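Long-range contacts in putative MCP-type signal transduction protein (Campylobacter jejuni subsp. jejuni serotype O:2, PDB 4WY9), which probably serves as a chemotaxis receptor, its periplasmic tandem-PAS (dCache-like) sensing domain being thought to recognise ligands indirectly: residues K39-R50 against I170-V180; F189-L197 against R209-I220. All coordinates share one frame; numbering follows the deposited sequence.

Contact 1 (K39-R50 against I170-V180)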
loop_
_atom_site.group_PDB
_atom_site.type_symbol
_atom_site.label_atom_id
_atom_site.label_comp_id
_atom_site.label_asym_id
_atom_site.label_seq_id
_atom_site.Cartn_x
_atom_site.Cartn_y
_atom_site.Cartn_z
ATOM N N LYS A 39 -0.711 -14.154 1.397
ATOM C CA LYS A 39 -1.348 -15.355 0.845
ATOM C C LYS A 39 -0.922 -16.599 1.590
ATOM O O LYS A 39 -1.724 -17.497 1.831
ATOM C CB LYS A 39 -1.037 -15.526 -0.653
ATOM C CG LYS A 39 -1.829 -14.621 -1.567
ATOM C CD LYS A 39 -1.403 -14.852 -3.020
ATOM C CE LYS A 39 -2.360 -14.201 -3.964
ATOM N NZ LYS A 39 -3.715 -14.858 -4.011
ATOM N N SER A 40 0.344 -16.647 1.971
ATOM C CA SER A 40 0.861 -17.815 2.701
ATOM C C SER A 40 0.089 -17.946 4.012
ATOM O O SER A 40 -0.440 -19.029 4.334
ATOM C CB SER A 40 2.368 -17.674 2.959
ATOM O OG SER A 40 2.860 -18.773 3.709
ATOM N N ILE A 41 0.008 -16.874 4.773
ATOM C CA ILE A 41 -0.599 -16.931 6.102
ATOM C C ILE A 41 -2.110 -17.145 5.980
ATOM O O ILE A 41 -2.703 -17.893 6.750
ATOM C CB ILE A 41 -0.257 -15.720 6.979
ATOM C CG1 ILE A 41 -0.953 -15.816 8.325
ATOM C CG2 ILE A 41 -0.598 -14.466 6.319
ATOM C CD1 ILE A 41 -0.251 -15.078 9.416
ATOM N N SER A 42 -2.760 -16.519 4.992
ATOM C CA SER A 42 -4.184 -16.731 4.814
ATOM C C SER A 42 -4.456 -18.215 4.498
ATOM O O SER A 42 -5.427 -18.791 4.973
ATOM C CB SER A 42 -4.791 -15.816 3.747
ATOM O OG SER A 42 -4.322 -16.137 2.455
ATOM N N GLY A 43 -3.594 -18.837 3.702
ATOM C CA GLY A 43 -3.772 -20.237 3.397
ATOM C C GLY A 43 -3.674 -21.101 4.637
ATOM O O GLY A 43 -4.507 -21.999 4.882
ATOM N N THR A 44 -2.661 -20.844 5.438
ATOM C CA THR A 44 -2.433 -21.622 6.648
ATOM C C THR A 44 -3.561 -21.407 7.652
ATOM O O THR A 44 -4.040 -22.380 8.279
ATOM C CB THR A 44 -1.059 -21.268 7.266
ATOM O OG1 THR A 44 -0.024 -21.585 6.306
ATOM C CG2 THR A 44 -0.818 -22.019 8.526
ATOM N N LEU A 45 -4.018 -20.178 7.814
ATOM C CA LEU A 45 -5.105 -19.915 8.756
ATOM C C LEU A 45 -6.438 -20.493 8.285
ATOM O O LEU A 45 -7.167 -21.057 9.070
ATOM C CB LEU A 45 -5.214 -18.405 9.012
ATOM C CG LEU A 45 -4.094 -17.778 9.827
ATOM C CD1 LEU A 45 -4.208 -16.278 9.913
ATOM C CD2 LEU A 45 -4.018 -18.404 11.227
ATOM N N THR A 46 -6.741 -20.401 6.993
ATOM C CA THR A 46 -7.977 -21.001 6.505
ATOM C C THR A 46 -7.926 -22.524 6.680
ATOM O O THR A 46 -8.920 -23.141 7.060
ATOM C CB THR A 46 -8.277 -20.582 5.081
ATOM O OG1 THR A 46 -8.738 -19.234 5.119
ATOM C CG2 THR A 46 -9.325 -21.452 4.415
ATOM N N GLU A 47 -6.790 -23.158 6.422
ATOM C CA GLU A 47 -6.685 -24.591 6.652
ATOM C C GLU A 47 -6.969 -24.891 8.127
ATOM O O GLU A 47 -7.676 -25.832 8.450
ATOM C CB GLU A 47 -5.314 -25.104 6.247
ATOM C CG GLU A 47 -5.112 -26.608 6.456
ATOM C CD GLU A 47 -6.203 -27.477 5.794
ATOM O OE1 GLU A 47 -6.729 -27.133 4.698
ATOM O OE2 GLU A 47 -6.545 -28.557 6.385
ATOM N N MET A 48 -6.451 -24.064 9.036
ATOM C CA MET A 48 -6.706 -24.242 10.460
ATOM C C MET A 48 -8.181 -24.098 10.773
ATOM O O MET A 48 -8.763 -24.916 11.494
ATOM C CB MET A 48 -5.884 -23.266 11.286
ATOM C CG MET A 48 -6.281 -23.256 12.763
ATOM S SD MET A 48 -5.470 -21.940 13.678
ATOM C CE MET A 48 -3.840 -22.600 13.787
ATOM N N PHE A 49 -8.808 -23.020 10.304
ATOM C CA PHE A 49 -10.188 -22.727 10.697
ATOM C C PHE A 49 -11.162 -23.660 10.003
ATOM O O PHE A 49 -12.281 -23.871 10.465
ATOM C CB PHE A 49 -10.536 -21.246 10.450
ATOM C CG PHE A 49 -10.076 -20.313 11.527
ATOM C CD1 PHE A 49 -8.739 -19.955 11.665
ATOM C CD2 PHE A 49 -10.974 -19.797 12.458
ATOM C CE1 PHE A 49 -8.314 -19.111 12.684
ATOM C CE2 PHE A 49 -10.544 -18.951 13.471
ATOM C CZ PHE A 49 -9.223 -18.597 13.574
ATOM N N ARG A 50 -10.733 -24.301 8.912
ATOM C CA ARG A 50 -11.549 -25.340 8.278
ATOM C C ARG A 50 -11.430 -26.690 9.001
ATOM O O ARG A 50 -12.373 -27.475 9.006
ATOM C CB ARG A 50 -11.169 -25.521 6.805
ATOM C CG ARG A 50 -11.673 -24.431 5.880
ATOM C CD ARG A 50 -11.248 -24.703 4.427
ATOM N NE ARG A 50 -11.435 -26.102 3.997
ATOM C CZ ARG A 50 -12.587 -26.607 3.584
ATOM N NH1 ARG A 50 -13.618 -25.827 3.343
ATOM N NH2 ARG A 50 -12.700 -27.933 3.371
ATOM N N ILE A 170 -6.705 -10.270 3.120
ATOM C CA ILE A 170 -7.308 -11.483 2.570
ATOM C C ILE A 170 -8.241 -12.097 3.612
ATOM O O ILE A 170 -7.897 -12.137 4.807
ATOM C CB ILE A 170 -6.224 -12.502 2.161
ATOM C CG1 ILE A 170 -5.240 -11.883 1.168
ATOM C CG2 ILE A 170 -6.806 -13.773 1.596
ATOM C CD1 ILE A 170 -4.101 -12.797 0.794
ATOM N N PRO A 171 -9.424 -12.586 3.196
ATOM C CA PRO A 171 -10.336 -13.300 4.126
ATOM C C PRO A 171 -9.776 -14.616 4.604
ATOM O O PRO A 171 -8.986 -15.251 3.900
ATOM C CB PRO A 171 -11.579 -13.542 3.284
ATOM C CG PRO A 171 -11.074 -13.547 1.874
ATOM C CD PRO A 171 -10.001 -12.485 1.858
ATOM N N ILE A 172 -10.207 -14.998 5.806
ATOM C CA ILE A 172 -10.057 -16.326 6.415
ATOM C C ILE A 172 -11.420 -16.985 6.425
ATOM O O ILE A 172 -12.414 -16.316 6.697
ATOM C CB ILE A 172 -9.478 -16.221 7.846
ATOM C CG1 ILE A 172 -8.185 -15.400 7.852
ATOM C CG2 ILE A 172 -9.241 -17.614 8.420
ATOM C CD1 ILE A 172 -7.115 -15.966 6.955
ATOM N N PHE A 173 -11.468 -18.290 6.125
ATOM C CA PHE A 173 -12.742 -19.006 6.095
ATOM C C PHE A 173 -12.777 -20.210 7.025
ATOM O O PHE A 173 -11.717 -20.808 7.304
ATOM C CB PHE A 173 -13.034 -19.506 4.668
ATOM C CG PHE A 173 -13.121 -18.415 3.625
ATOM C CD1 PHE A 173 -11.987 -18.012 2.935
ATOM C CD2 PHE A 173 -14.317 -17.830 3.289
ATOM C CE1 PHE A 173 -12.055 -17.026 1.965
ATOM C CE2 PHE A 173 -14.384 -16.824 2.339
ATOM C CZ PHE A 173 -13.270 -16.446 1.667
ATOM N N ASP A 174 -13.979 -20.589 7.431
ATOM C CA ASP A 174 -14.165 -21.838 8.161
ATOM C C ASP A 174 -14.735 -22.928 7.226
ATOM O O ASP A 174 -14.854 -22.725 6.039
ATOM C CB ASP A 174 -15.027 -21.611 9.375
ATOM C CG ASP A 174 -16.454 -21.176 9.066
ATOM O OD1 ASP A 174 -16.899 -21.287 7.912
ATOM O OD2 ASP A 174 -17.198 -20.826 10.019
ATOM N N ARG A 175 -15.076 -24.085 7.776
ATOM C CA ARG A 175 -15.528 -25.230 6.972
ATOM C C ARG A 175 -16.944 -25.005 6.420
ATOM O O ARG A 175 -17.378 -25.681 5.461
ATOM C CB ARG A 175 -15.426 -26.508 7.781
ATOM C CG ARG A 175 -15.601 -27.760 6.976
ATOM C CD ARG A 175 -15.172 -29.004 7.753
ATOM N NE ARG A 175 -13.984 -29.604 7.139
ATOM C CZ ARG A 175 -14.025 -30.384 6.059
ATOM N NH1 ARG A 175 -15.198 -30.651 5.493
ATOM N NH2 ARG A 175 -12.912 -30.919 5.553
ATOM N N LYS A 176 -17.662 -24.017 6.947
ATOM C CA LYS A 176 -18.979 -23.701 6.402
ATOM C C LYS A 176 -18.836 -22.650 5.293
ATOM O O LYS A 176 -19.834 -22.078 4.844
ATOM C CB LYS A 176 -19.914 -23.209 7.511
ATOM C CG LYS A 176 -20.120 -24.292 8.597
ATOM C CD LYS A 176 -21.085 -23.854 9.657
ATOM C CE LYS A 176 -22.437 -24.485 9.422
ATOM N NZ LYS A 176 -22.555 -25.965 9.548
ATOM N N ASN A 177 -17.607 -22.418 4.858
ATOM C CA ASN A 177 -17.317 -21.523 3.732
ATOM C C ASN A 177 -17.683 -20.097 4.032
ATOM O O ASN A 177 -17.984 -19.331 3.116
ATOM C CB ASN A 177 -18.033 -21.960 2.444
ATOM C CG ASN A 177 -17.877 -23.436 2.160
ATOM O OD1 ASN A 177 -16.763 -23.991 2.204
ATOM N ND2 ASN A 177 -18.975 -24.099 1.946
ATOM N N GLN A 178 -17.655 -19.732 5.316
ATOM C CA GLN A 178 -17.997 -18.397 5.767
ATOM C C GLN A 178 -16.742 -17.626 6.135
ATOM O O GLN A 178 -15.801 -18.200 6.679
ATOM C CB GLN A 178 -18.898 -18.420 6.984
ATOM C CG GLN A 178 -20.192 -19.157 6.732
ATOM C CD GLN A 178 -21.355 -18.259 6.287
ATOM O OE1 GLN A 178 -21.151 -17.263 5.570
ATOM N NE2 GLN A 178 -22.573 -18.609 6.673
ATOM N N VAL A 179 -16.747 -16.318 5.910
ATOM C CA VAL A 179 -15.673 -15.475 6.361
ATOM C C VAL A 179 -15.698 -15.412 7.882
ATOM O O VAL A 179 -16.698 -15.045 8.459
ATOM C CB VAL A 179 -15.742 -14.048 5.765
ATOM C CG1 VAL A 179 -14.626 -13.172 6.321
ATOM C CG2 VAL A 179 -15.669 -14.071 4.258
ATOM N N VAL A 180 -14.590 -15.762 8.510
ATOM C CA VAL A 180 -14.488 -15.698 9.956
ATOM C C VAL A 180 -13.485 -14.670 10.397
ATOM O O VAL A 180 -13.369 -14.369 11.577
ATOM C CB VAL A 180 -14.128 -17.086 10.570
ATOM C CG1 VAL A 180 -15.257 -18.095 10.359
ATOM C CG2 VAL A 180 -12.797 -17.602 10.112
HETATM O O HOH W 1 -8.282 -17.725 2.915
HETATM O O HOH W 2 -15.146 -24.804 10.488
HETATM O O HOH W 3 -14.207 -23.023 3.345
#
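Thr46 OG1 has two partners toward the strand: it accepts the backbone N-H of Phe173, with N and OG1 3.1 Å apart and an N-H...O angle of 161°, and it shares a hydrogen bond with a water, which donates to Pro171 O. The torsion that puts OG1 there sets it opposite the Thr46 carbonyl carbon, which leaves CG2 near Phe173 O. That carbonyl oxygen is buried without a hydrogen-bonding partner, 3.4 Å from Phe49 CB. The same hydroxyl lies at the edge of the Phe173 ring.

Apolar groups fill in along the helix. The CD1 branch of Ile172 reaches Leu45 CB at 3.7 Å and lies against Ser42 CA, while its CG2 approaches the Phe49 ring obliquely; Val180 CG2 meets the same ring at CD2, 3.7 Å away. Further toward the N terminus, Ile170 CG2 packs on the CB and OG of Ser42.

Beyond the strand, the type I turn Asp174-Asn177 packs on Phe49 and Arg50, near the C-terminal end of helix 8-51. Asp174 OD1 takes the N-H groups of Lys176 and Gln178 from opposite faces of its carboxylate, the first making an Asx turn. Arg50 NH1 and Asn177 OD1 are bridged by a water that also donates to Asp174 O, the guanidinium and amide planes lying only 12° apart. Arg50 NH2 stands over one face of the Arg175 guanidinium, 3.7 Å from its NH2, and Arg175 NE gives Arg50 O a weak bond.

The 39-50 segment of the helix runs nearly parallel to strand 170-173, at 19° and 6.9 Å between axes. This is the long N-terminal helix laid along the sheet of the first, probably membrane-distal, PAS-like module; Ile183 of the adjacent strand extends the packing, helix 59-70 borders Met48, and Tyr143 meets Phe173 edge-to-face.

Contact 2 (F189-L197 against R209-I220)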
loop_
_atom_site.group_PDB
_atom_site.type_symbol
_atom_site.label_atom_id
_atom_site.label_comp_id
_atom_site.label_asym_id
_atom_site.label_seq_id
_atom_site.Cartn_x
_atom_site.Cartn_y
_atom_site.Cartn_z
ATOM N N PHE A 189 4.055 4.343 3.562
ATOM C CA PHE A 189 4.694 4.852 2.361
ATOM C C PHE A 189 6.015 5.575 2.628
ATOM O O PHE A 189 6.764 5.826 1.689
ATOM C CB PHE A 189 3.746 5.750 1.571
ATOM C CG PHE A 189 2.738 4.968 0.752
ATOM C CD1 PHE A 189 3.168 4.136 -0.286
ATOM C CD2 PHE A 189 1.385 5.035 1.024
ATOM C CE1 PHE A 189 2.287 3.421 -1.045
ATOM C CE2 PHE A 189 0.485 4.306 0.263
ATOM C CZ PHE A 189 0.925 3.497 -0.764
ATOM N N SER A 190 6.316 5.905 3.888
ATOM C CA SER A 190 7.631 6.448 4.222
ATOM C C SER A 190 8.729 5.516 3.753
ATOM O O SER A 190 9.831 5.958 3.399
ATOM C CB SER A 190 7.789 6.691 5.753
ATOM O OG SER A 190 6.924 7.748 6.214
ATOM N N ASP A 191 8.480 4.216 3.790
ATOM C CA ASP A 191 9.490 3.247 3.392
ATOM C C ASP A 191 9.699 3.164 1.889
ATOM O O ASP A 191 10.765 2.758 1.430
ATOM C CB ASP A 191 9.112 1.888 3.962
ATOM C CG ASP A 191 9.211 1.866 5.459
ATOM O OD1 ASP A 191 10.109 2.529 6.059
ATOM O OD2 ASP A 191 8.377 1.191 6.042
ATOM N N ILE A 192 8.697 3.569 1.125
ATOM C CA ILE A 192 8.834 3.680 -0.314
ATOM C C ILE A 192 9.487 5.018 -0.643
ATOM O O ILE A 192 10.345 5.109 -1.538
ATOM C CB ILE A 192 7.471 3.565 -1.029
ATOM C CG1 ILE A 192 6.753 2.278 -0.612
ATOM C CG2 ILE A 192 7.626 3.651 -2.551
ATOM C CD1 ILE A 192 7.543 1.055 -0.934
ATOM N N ALA A 193 9.107 6.058 0.077
ATOM C CA ALA A 193 9.679 7.384 -0.109
ATOM C C ALA A 193 11.198 7.387 0.103
ATOM O O ALA A 193 11.912 8.188 -0.493
ATOM C CB ALA A 193 9.013 8.389 0.801
ATOM N N THR A 194 11.695 6.494 0.953
ATOM C CA THR A 194 13.123 6.353 1.181
ATOM C C THR A 194 13.885 6.232 -0.128
ATOM O O THR A 194 14.977 6.816 -0.262
ATOM C CB THR A 194 13.440 5.138 2.087
ATOM O OG1 THR A 194 12.975 5.432 3.402
ATOM C CG2 THR A 194 14.919 4.850 2.174
ATOM N N TYR A 195 13.368 5.489 -1.094
ATOM C CA TYR A 195 14.043 5.426 -2.391
ATOM C C TYR A 195 13.423 6.373 -3.415
ATOM O O TYR A 195 14.142 6.987 -4.211
ATOM C CB TYR A 195 14.128 3.994 -2.939
ATOM C CG TYR A 195 12.835 3.273 -3.257
ATOM C CD1 TYR A 195 12.189 3.452 -4.469
ATOM C CD2 TYR A 195 12.288 2.354 -2.359
ATOM C CE1 TYR A 195 11.033 2.780 -4.782
ATOM C CE2 TYR A 195 11.122 1.683 -2.656
ATOM C CZ TYR A 195 10.512 1.855 -3.874
ATOM O OH TYR A 195 9.343 1.174 -4.134
ATOM N N LEU A 196 12.105 6.543 -3.413
ATOM C CA LEU A 196 11.470 7.335 -4.448
ATOM C C LEU A 196 11.850 8.809 -4.344
ATOM O O LEU A 196 11.917 9.493 -5.366
ATOM C CB LEU A 196 9.951 7.155 -4.447
ATOM C CG LEU A 196 9.211 7.824 -5.586
ATOM C CD1 LEU A 196 9.667 7.301 -6.908
ATOM C CD2 LEU A 196 7.721 7.702 -5.407
ATOM N N LEU A 197 12.101 9.299 -3.120
ATOM C CA LEU A 197 12.490 10.681 -2.893
ATOM C C LEU A 197 13.931 10.834 -2.411
ATOM O O LEU A 197 14.305 11.873 -1.866
ATOM C CB LEU A 197 11.554 11.369 -1.900
ATOM C CG LEU A 197 10.109 11.461 -2.335
ATOM C CD1 LEU A 197 9.271 12.105 -1.245
ATOM C CD2 LEU A 197 9.971 12.223 -3.639
ATOM N N ARG A 209 8.886 13.363 -8.185
ATOM C CA ARG A 209 8.758 11.921 -8.197
ATOM C C ARG A 209 7.543 11.545 -7.376
ATOM O O ARG A 209 7.470 11.891 -6.189
ATOM C CB ARG A 209 10.026 11.263 -7.685
ATOM C CG ARG A 209 11.224 11.501 -8.578
ATOM C CD ARG A 209 12.534 11.104 -7.972
ATOM N NE ARG A 209 13.006 12.071 -7.015
ATOM C CZ ARG A 209 14.053 11.895 -6.206
ATOM N NH1 ARG A 209 14.674 10.735 -6.175
ATOM N NH2 ARG A 209 14.424 12.868 -5.388
ATOM N N VAL A 210 6.577 10.889 -8.003
ATOM C CA VAL A 210 5.240 10.705 -7.477
ATOM C C VAL A 210 4.793 9.276 -7.644
ATOM O O VAL A 210 4.978 8.661 -8.699
ATOM C CB VAL A 210 4.244 11.655 -8.173
ATOM C CG1 VAL A 210 2.841 11.492 -7.643
ATOM C CG2 VAL A 210 4.708 13.117 -8.089
ATOM N N LEU A 211 4.189 8.708 -6.587
ATOM C CA LEU A 211 3.498 7.417 -6.653
ATOM C C LEU A 211 2.020 7.681 -6.435
ATOM O O LEU A 211 1.667 8.304 -5.443
ATOM C CB LEU A 211 4.021 6.425 -5.639
ATOM C CG LEU A 211 3.325 5.082 -5.561
ATOM C CD1 LEU A 211 3.512 4.277 -6.833
ATOM C CD2 LEU A 211 3.798 4.284 -4.356
ATOM N N LEU A 212 1.175 7.200 -7.327
ATOM C CA LEU A 212 -0.253 7.403 -7.170
ATOM C C LEU A 212 -1.004 6.210 -7.691
ATOM O O LEU A 212 -0.470 5.416 -8.484
ATOM C CB LEU A 212 -0.696 8.707 -7.811
ATOM C CG LEU A 212 -0.742 8.949 -9.288
ATOM C CD1 LEU A 212 -1.242 10.343 -9.600
ATOM C CD2 LEU A 212 0.595 8.741 -9.992
ATOM N N ASN A 213 -2.259 6.039 -7.274
ATOM C CA ASN A 213 -3.027 4.949 -7.869
ATOM C C ASN A 213 -3.676 5.434 -9.172
ATOM O O ASN A 213 -3.602 6.632 -9.506
ATOM C CB ASN A 213 -4.013 4.310 -6.869
ATOM C CG ASN A 213 -5.192 5.169 -6.499
ATOM O OD1 ASN A 213 -5.455 6.200 -7.082
ATOM N ND2 ASN A 213 -5.969 4.667 -5.536
ATOM N N SER A 214 -4.293 4.545 -9.931
ATOM C CA SER A 214 -4.773 4.917 -11.255
ATOM C C SER A 214 -5.932 5.928 -11.169
ATOM O O SER A 214 -6.200 6.636 -12.131
ATOM C CB SER A 214 -5.215 3.675 -12.043
ATOM O OG SER A 214 -6.299 3.016 -11.426
ATOM N N ASP A 215 -6.616 5.979 -10.024
ATOM C CA ASP A 215 -7.668 6.949 -9.800
ATOM C C ASP A 215 -7.138 8.356 -9.561
ATOM O O ASP A 215 -7.894 9.319 -9.597
ATOM C CB ASP A 215 -8.583 6.517 -8.636
ATOM C CG ASP A 215 -9.356 5.257 -8.932
ATOM O OD1 ASP A 215 -9.894 5.153 -10.053
ATOM O OD2 ASP A 215 -9.437 4.372 -8.053
ATOM N N GLY A 216 -5.821 8.471 -9.324
ATOM C CA GLY A 216 -5.206 9.759 -9.111
ATOM C C GLY A 216 -4.792 10.080 -7.692
ATOM O O GLY A 216 -4.200 11.141 -7.455
ATOM N N PHE A 217 -5.087 9.198 -6.725
ATOM C CA PHE A 217 -4.780 9.473 -5.343
ATOM C C PHE A 217 -3.315 9.249 -5.039
ATOM O O PHE A 217 -2.780 8.162 -5.272
ATOM C CB PHE A 217 -5.677 8.639 -4.422
ATOM C CG PHE A 217 -7.107 8.991 -4.509
ATOM C CD1 PHE A 217 -7.585 10.202 -3.987
ATOM C CD2 PHE A 217 -7.996 8.152 -5.147
ATOM C CE1 PHE A 217 -8.915 10.519 -4.094
ATOM C CE2 PHE A 217 -9.354 8.484 -5.258
ATOM C CZ PHE A 217 -9.799 9.664 -4.749
ATOM N N MET A 218 -2.655 10.277 -4.521
ATOM C CA MET A 218 -1.233 10.250 -4.334
ATOM C C MET A 218 -0.801 9.583 -3.024
ATOM O O MET A 218 -1.295 9.904 -1.957
ATOM C CB MET A 218 -0.666 11.645 -4.428
ATOM C CG MET A 218 -0.742 12.187 -5.866
ATOM S SD MET A 218 -0.162 13.881 -6.029
ATOM C CE MET A 218 -1.568 14.765 -5.375
ATOM N N ALA A 219 0.127 8.650 -3.149
ATOM C CA ALA A 219 0.769 7.977 -2.028
ATOM C C ALA A 219 2.027 8.710 -1.602
ATOM O O ALA A 219 2.353 8.781 -0.410
ATOM C CB ALA A 219 1.118 6.572 -2.442
ATOM N N ILE A 220 2.755 9.245 -2.576
ATOM C CA ILE A 220 4.003 9.936 -2.368
ATOM C C ILE A 220 4.080 11.120 -3.315
ATOM O O ILE A 220 3.840 10.957 -4.518
ATOM C CB ILE A 220 5.235 9.048 -2.584
ATOM C CG1 ILE A 220 5.240 7.856 -1.611
ATOM C CG2 ILE A 220 6.533 9.819 -2.427
ATOM C CD1 ILE A 220 6.197 6.783 -1.967
#
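A mainly apolar helix-on-hairpin contact joins the two PAS-like modules of this tandem-PAS fold: Phe189 and helix 190-196, which follow the last strand of the first sheet, lie against the edge hairpin 209-220 of the second. The short helix and strand 209-213 run at 147° with axes 9.7 Å apart, no hydrogen bond crosses between the segments, and 516 Å² is buried.

A classic beta bulge shapes the hairpin's side of the contact. Ala219 and Ile220 both face Leu211, whose O accepts both of their N-H groups. Ala219 CB sits over the centre of the Phe189 ring in a CH-pi contact, 3.5 Å from the centroid and 9° off the ring normal, while Leu211 CD2 approaches CE1 of that ring obliquely.

Ile220 spreads its branches along the helix and the residue after it. CD1 meets Ile192 CG2 at 3.5 Å in the conformer given, whereas CG2 touches both Leu196 CD2 and Leu197 CD1. The Leu196 side chain, with CG anti to the backbone N (chi1 -174°), brings CD2 to Leu211 CB at 3.9 Å. Helix 8-51 also packs here: Tyr195 OH hydrogen-bonds Thr27 OG1, and Leu196 touches Tyr23.

Arg209, bent at chi3, carries its guanidinium past the C-terminal end of the helix, where NH1 hydrogen-bonds Asp198 O and Tyr23 OH. Leu197 CA rests over one guanidinium face, and Leu196 O lies over a face too, only 3.1 Å from Arg209 NH1 but at an angle too poor for a hydrogen bond.

From the N terminus, helix 8-51 runs past both modules and enters contact 1 near its end. The chain then builds most of the first sheet before strand 163-173 and the turn into strand 179-188 return to residues 39-50, closing a loop of 119 residues. Strand 179-188 leads directly into the helix of contact 2, which closes a much shorter loop of 11 residues when hairpin 209-220 folds back on it. The two contacts are thus in series, neither nested nor crossed, with centres about 32 Å apart. Contact 2 ties the helix after the first sheet to the second sheet; helix 8-51 supplies one side of contact 1 and touches contact 2 through Tyr195 and Leu196.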